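Local coordinates for Poly(A) RNA polymerase protein 2 (Saccharomyces cerevisiae, PDB 3NYB) that adds poly(A) tails to RNA as the catalytic subunit of the TRAMP surveillance complex, working with a zinc knuckle partner, at the interface of chains A and B. Coordinates in Å, arbitrary orientation; residue numbers count along the deposited sequence, not the author numbering. Chains: chain A, Poly(A) RNA polymerase protein 2; chain B, Protein AIR2.

Contact 1: the interface of chains A and B. Residues chain A 196, 199-201, 224; chain B 48, 58, 78-79, 82.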
loop_
_atom_site.group_PDB
_atom_site.type_symbol
_atom_site.label_atom_id
_atom_site.label_comp_id
_atom_site.label_asym_id
_atom_site.label_seq_id
_atom_site.Cartn_x
_atom_site.Cartn_y
_atom_site.Cartn_z
ATOM N N PHE A 196 -4.942 8.715 4.259
ATOM C CA PHE A 196 -5.737 9.253 3.162
ATOM C C PHE A 196 -7.234 8.972 3.318
ATOM O O PHE A 196 -8.054 9.891 3.303
ATOM C CB PHE A 196 -5.208 8.717 1.835
ATOM C CG PHE A 196 -6.207 8.752 0.714
ATOM C CD1 PHE A 196 -6.453 9.925 0.017
ATOM C CD2 PHE A 196 -6.879 7.594 0.330
ATOM C CE1 PHE A 196 -7.362 9.948 -1.032
ATOM C CE2 PHE A 196 -7.783 7.613 -0.717
ATOM C CZ PHE A 196 -8.029 8.795 -1.399
ATOM N N MET A 199 -8.983 10.842 6.433
ATOM C CA MET A 199 -9.132 12.291 6.415
ATOM C C MET A 199 -9.499 12.862 5.047
ATOM O O MET A 199 -9.044 13.933 4.662
ATOM C CB MET A 199 -7.898 12.977 6.991
ATOM C CG MET A 199 -6.600 12.569 6.376
ATOM S SD MET A 199 -5.262 13.465 7.170
ATOM C CE MET A 199 -5.656 15.133 6.660
ATOM N N HIS A 200 -10.340 12.143 4.323
ATOM C CA HIS A 200 -10.809 12.596 3.028
ATOM C C HIS A 200 -12.149 13.287 3.240
ATOM O O HIS A 200 -13.042 12.721 3.870
ATOM C CB HIS A 200 -10.952 11.395 2.097
ATOM C CG HIS A 200 -11.513 11.723 0.751
ATOM N ND1 HIS A 200 -12.825 12.102 0.559
ATOM C CD2 HIS A 200 -10.949 11.692 -0.481
ATOM C CE1 HIS A 200 -13.040 12.308 -0.727
ATOM N NE2 HIS A 200 -11.916 12.063 -1.381
ATOM N N PRO A 201 -12.286 14.518 2.722
ATOM C CA PRO A 201 -13.450 15.396 2.918
ATOM C C PRO A 201 -14.793 14.655 2.899
ATOM O O PRO A 201 -15.649 14.903 3.749
ATOM C CB PRO A 201 -13.355 16.354 1.733
ATOM C CG PRO A 201 -11.891 16.452 1.465
ATOM C CD PRO A 201 -11.294 15.113 1.809
ATOM N N LEU A 224 -2.978 12.626 -4.282
ATOM C CA LEU A 224 -2.484 13.180 -3.038
ATOM C C LEU A 224 -0.992 12.950 -2.925
ATOM O O LEU A 224 -0.213 13.896 -2.825
ATOM C CB LEU A 224 -3.216 12.562 -1.848
ATOM C CG LEU A 224 -2.908 13.190 -0.493
ATOM C CD1 LEU A 224 -1.661 12.603 0.096
ATOM C CD2 LEU A 224 -2.766 14.697 -0.625
ATOM N N TYR B 48 -6.363 18.420 8.502
ATOM C CA TYR B 48 -4.916 18.538 8.394
ATOM C C TYR B 48 -4.480 18.893 6.985
ATOM O O TYR B 48 -4.995 18.360 6.009
ATOM C CB TYR B 48 -4.240 17.258 8.863
ATOM C CG TYR B 48 -4.410 17.005 10.337
ATOM C CD1 TYR B 48 -5.482 16.268 10.815
ATOM C CD2 TYR B 48 -3.500 17.509 11.254
ATOM C CE1 TYR B 48 -5.644 16.033 12.167
ATOM C CE2 TYR B 48 -3.653 17.280 12.609
ATOM C CZ TYR B 48 -4.728 16.542 13.060
ATOM O OH TYR B 48 -4.884 16.309 14.405
ATOM N N PHE B 58 -7.399 22.335 4.782
ATOM C CA PHE B 58 -6.854 21.386 3.820
ATOM C C PHE B 58 -5.607 21.902 3.113
ATOM O O PHE B 58 -5.470 23.096 2.865
ATOM C CB PHE B 58 -7.905 21.018 2.779
ATOM C CG PHE B 58 -9.037 20.211 3.326
ATOM C CD1 PHE B 58 -8.798 19.009 3.970
ATOM C CD2 PHE B 58 -10.343 20.645 3.187
ATOM C CE1 PHE B 58 -9.840 18.257 4.474
ATOM C CE2 PHE B 58 -11.389 19.898 3.687
ATOM C CZ PHE B 58 -11.136 18.698 4.332
ATOM N N PHE B 78 -8.610 17.417 -1.881
ATOM C CA PHE B 78 -8.462 17.985 -0.551
ATOM C C PHE B 78 -8.602 19.507 -0.478
ATOM O O PHE B 78 -7.709 20.197 0.005
ATOM C CB PHE B 78 -7.149 17.518 0.075
ATOM C CG PHE B 78 -7.155 16.072 0.453
ATOM C CD1 PHE B 78 -7.554 15.678 1.717
ATOM C CD2 PHE B 78 -6.791 15.100 -0.466
ATOM C CE1 PHE B 78 -7.572 14.343 2.069
ATOM C CE2 PHE B 78 -6.804 13.765 -0.123
ATOM C CZ PHE B 78 -7.197 13.385 1.149
ATOM N N THR B 79 -9.735 20.017 -0.950
ATOM C CA THR B 79 -10.085 21.417 -0.772
ATOM C C THR B 79 -11.282 21.479 0.156
ATOM O O THR B 79 -12.006 20.500 0.294
ATOM C CB THR B 79 -10.481 22.078 -2.096
ATOM O OG1 THR B 79 -11.671 21.458 -2.594
ATOM C CG2 THR B 79 -9.376 21.931 -3.126
ATOM N N ASN B 82 -15.118 20.454 -0.042
ATOM C CA ASN B 82 -15.697 19.229 0.491
ATOM C C ASN B 82 -15.963 18.198 -0.586
ATOM O O ASN B 82 -16.872 17.388 -0.460
ATOM C CB ASN B 82 -16.991 19.549 1.244
ATOM C CG ASN B 82 -17.431 18.426 2.156
ATOM O OD1 ASN B 82 -18.050 17.462 1.715
ATOM N ND2 ASN B 82 -17.127 18.554 3.441
#
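The zinc knuckle of AIR2, with B:Tyr48 and B:Phe58, and a later loop with B:Phe78 and B:Asn82 meet the polymerase here, at the end of helix 186-198, the start of helix 201-204 and one side of helix 214-228. The contact is apolar. No nitrogen or oxygen of one chain lies within bonding reach of the other. B:Phe78 is the main inserted group. Its CG stands anti to its own carbonyl carbon (chi1 -71°), and the ring goes in tip first. CD1 of A:Phe196 sits at the edge of the B:Phe78 ring, in its plane, 3.7 Å from CZ, and the two rings are steeply inclined to each other. The backbone oxygen of A:Met199 also lies at this edge, in plane, beside CE1. Over one face, toward its rim, lies A:Leu224, with CG 4.0 Å from CE2 of B:Phe78. Over the opposite face, toward the CD1/CE1 rim, packs A:Pro201, with CD 3.8 Å from CD1 of B:Phe78. The ring is thus held between A:Leu224 and A:Pro201. An alanine here would remove the ring and would probably lose this sandwich and the edge contact with A:Phe196, loosening the hold on this AIR2 segment. A:Pro201 serves a second aromatic. Its CG sits over the face of the B:Phe58 ring at the CZ end, 3.7 Å from CZ. Its CB rests against the backbone of B:Asn82, 3.9 Å from CA. Within chain A, its CD lies over one face of the A:His200 ring, offset toward the rim. A:Met199 reaches the knuckle itself. Its chain is extended at chi2 and bends at chi3 (-65°), which brings the methyl CE to CB of B:Tyr48 at 3.4 Å.

Contact 2: the interface of chains A and B. Residues chain A 206-209, 212-213; chain B 27-31.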
loop_
_atom_site.group_PDB
_atom_site.type_symbol
_atom_site.label_atom_id
_atom_site.label_comp_id
_atom_site.label_asym_id
_atom_site.label_seq_id
_atom_site.Cartn_x
_atom_site.Cartn_y
_atom_site.Cartn_z
ATOM N N ASN A 206 -18.664 11.434 6.546
ATOM C CA ASN A 206 -19.504 10.245 6.382
ATOM C C ASN A 206 -20.465 10.346 5.206
ATOM O O ASN A 206 -21.536 9.739 5.210
ATOM C CB ASN A 206 -20.273 9.935 7.668
ATOM C CG ASN A 206 -19.393 9.326 8.745
ATOM O OD1 ASN A 206 -18.978 8.171 8.644
ATOM N ND2 ASN A 206 -19.116 10.099 9.790
ATOM N N GLU A 207 -20.071 11.114 4.198
ATOM C CA GLU A 207 -20.915 11.336 3.035
ATOM C C GLU A 207 -20.808 10.200 2.031
ATOM O O GLU A 207 -21.755 9.911 1.302
ATOM C CB GLU A 207 -20.530 12.648 2.364
ATOM C CG GLU A 207 -20.754 13.862 3.233
ATOM C CD GLU A 207 -20.245 15.124 2.586
ATOM O OE1 GLU A 207 -20.168 16.160 3.279
ATOM O OE2 GLU A 207 -19.915 15.076 1.382
ATOM N N ILE A 208 -19.645 9.558 2.014
ATOM C CA ILE A 208 -19.301 8.571 1.002
ATOM C C ILE A 208 -19.047 7.224 1.661
ATOM O O ILE A 208 -18.636 7.155 2.823
ATOM C CB ILE A 208 -18.019 9.010 0.267
ATOM C CG1 ILE A 208 -18.022 8.580 -1.188
ATOM C CG2 ILE A 208 -16.779 8.459 0.939
ATOM C CD1 ILE A 208 -16.665 8.789 -1.813
ATOM N N ASP A 209 -19.310 6.155 0.924
ATOM C CA ASP A 209 -18.933 4.809 1.353
ATOM C C ASP A 209 -17.773 4.294 0.487
ATOM O O ASP A 209 -17.939 4.034 -0.708
ATOM C CB ASP A 209 -20.131 3.876 1.262
ATOM C CG ASP A 209 -21.327 4.525 0.565
ATOM O OD1 ASP A 209 -21.139 5.376 -0.342
ATOM O OD2 ASP A 209 -22.471 4.175 0.927
ATOM N N ASP A 212 -17.942 1.662 -2.118
ATOM C CA ASP A 212 -18.730 2.008 -3.301
ATOM C C ASP A 212 -18.064 3.121 -4.101
ATOM O O ASP A 212 -18.652 3.672 -5.033
ATOM C CB ASP A 212 -20.156 2.416 -2.916
ATOM C CG ASP A 212 -21.002 1.237 -2.459
ATOM O OD1 ASP A 212 -20.780 0.104 -2.950
ATOM O OD2 ASP A 212 -21.898 1.448 -1.608
ATOM N N ASN A 213 -16.825 3.433 -3.739
ATOM C CA ASN A 213 -16.116 4.559 -4.328
ATOM C C ASN A 213 -14.611 4.314 -4.456
ATOM O O ASN A 213 -13.814 5.257 -4.486
ATOM C CB ASN A 213 -16.370 5.824 -3.494
ATOM C CG ASN A 213 -17.800 6.344 -3.624
ATOM O OD1 ASN A 213 -18.153 6.974 -4.624
ATOM N ND2 ASN A 213 -18.622 6.096 -2.605
ATOM N N ALA B 27 -16.194 11.362 -9.550
ATOM C CA ALA B 27 -17.602 11.239 -9.180
ATOM C C ALA B 27 -17.737 10.410 -7.907
ATOM O O ALA B 27 -17.072 9.390 -7.754
ATOM C CB ALA B 27 -18.383 10.596 -10.302
ATOM N N TYR B 28 -18.588 10.849 -6.991
ATOM C CA TYR B 28 -18.815 10.099 -5.762
ATOM C C TYR B 28 -20.224 9.532 -5.724
ATOM O O TYR B 28 -21.188 10.204 -6.089
ATOM C CB TYR B 28 -18.606 10.983 -4.532
ATOM C CG TYR B 28 -17.274 11.684 -4.495
ATOM C CD1 TYR B 28 -16.096 10.970 -4.336
ATOM C CD2 TYR B 28 -17.192 13.064 -4.609
ATOM C CE1 TYR B 28 -14.871 11.609 -4.295
ATOM C CE2 TYR B 28 -15.974 13.711 -4.572
ATOM C CZ TYR B 28 -14.816 12.980 -4.415
ATOM O OH TYR B 28 -13.599 13.620 -4.383
ATOM N N ILE B 29 -20.345 8.288 -5.291
ATOM C CA ILE B 29 -21.649 7.742 -4.995
ATOM C C ILE B 29 -21.906 7.967 -3.514
ATOM O O ILE B 29 -21.197 7.427 -2.659
ATOM C CB ILE B 29 -21.724 6.257 -5.298
ATOM C CG1 ILE B 29 -21.342 5.996 -6.751
ATOM C CG2 ILE B 29 -23.121 5.750 -5.029
ATOM C CD1 ILE B 29 -21.486 4.545 -7.138
ATOM N N LEU B 30 -22.917 8.776 -3.222
ATOM C CA LEU B 30 -23.252 9.142 -1.854
ATOM C C LEU B 30 -24.187 8.121 -1.211
ATOM O O LEU B 30 -24.937 7.431 -1.900
ATOM C CB LEU B 30 -23.900 10.531 -1.820
ATOM C CG LEU B 30 -23.115 11.681 -2.450
ATOM C CD1 LEU B 30 -23.130 11.585 -3.968
ATOM C CD2 LEU B 30 -23.690 13.012 -2.004
ATOM N N VAL B 31 -24.136 8.041 0.114
ATOM C CA VAL B 31 -25.044 7.198 0.886
ATOM C C VAL B 31 -26.494 7.329 0.409
ATOM O O VAL B 31 -27.431 7.378 1.213
ATOM C CB VAL B 31 -24.971 7.563 2.371
ATOM C CG1 VAL B 31 -23.731 6.963 2.998
ATOM C CG2 VAL B 31 -24.966 9.078 2.532
HETATM O O HOH W 1 -17.711 6.539 -7.164
#
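OD1 of A:Asn213, the side-chain amide oxygen, is held by two partners: the backbone N-H of B:Ile29 and a water. The B:Ile29 N to A:Asn213 OD1 bond is 2.6 Å long and nearly straight, 166° at the hydrogen. The donor lies in the carbonyl plane, on a lone pair. The water is 2.6 Å from OD1 of A:Asn213 and also meets the carbonyl oxygen of B:Ala27, so it bridges the chains two residues earlier in AIR2. The other end of the same amide answers the same AIR2 residue. ND2 of A:Asn213 donates to the carbonyl oxygen of B:Ile29 at 2.9 Å, on a lone pair and close to the amide plane. One side-chain amide thus pairs with both backbone polar groups of B:Ile29. This reads the main chain and not the side chain. ND2 of A:Asn213 gives a further bond to the carbonyl oxygen of A:Asp209, a poorly ordered residue, at 2.9 Å. That donor stands above the carbonyl plane, 51° out of it. The bond may help to fix the rotation of the amide, whose CG lies anti to its own carbonyl carbon. B:Val31 N then donates to the carbonyl oxygen of A:Glu207 at 3.3 Å, in plane and straight at 169°. A:Ile208 pairs with B:Leu30 in an antiparallel beta bridge. Its methyl CD1 meets the B:Tyr28 ring at CD1, 3.4 Å away, and the side chains cross obliquely. The branch CD1 of B:Ile29 points toward the backbone oxygen of A:Asp212, at 3.6 Å. On chain A the site occupies the loop after helix 201-204, the short 3-10 turn of residues 210-212 and the residue just before helix 214-228. On chain B it is an extended stretch of the AIR2 CCHC-type zinc finger region, beyond the 3-10 turn of residues 22-24.

The C-alpha centres of contact 1 and contact 2 lie about 14 Å apart. No residue is common to both. Chain A joins them through helix 201-204, which starts in contact 1 and leads to the loop of contact 2. Helix 214-228 links them again, as it begins next to contact 2 and carries one residue of contact 1. On AIR2, contact 2 uses the extended segment 27-31, and contact 1 uses the later knuckle and tail. AIR2 therefore grips one region of the polymerase twice, through polar bonds to the AIR2 main chain and through apolar insertion. This probably fixes both of its zinc-binding parts relative to the polymerase in TRAMP.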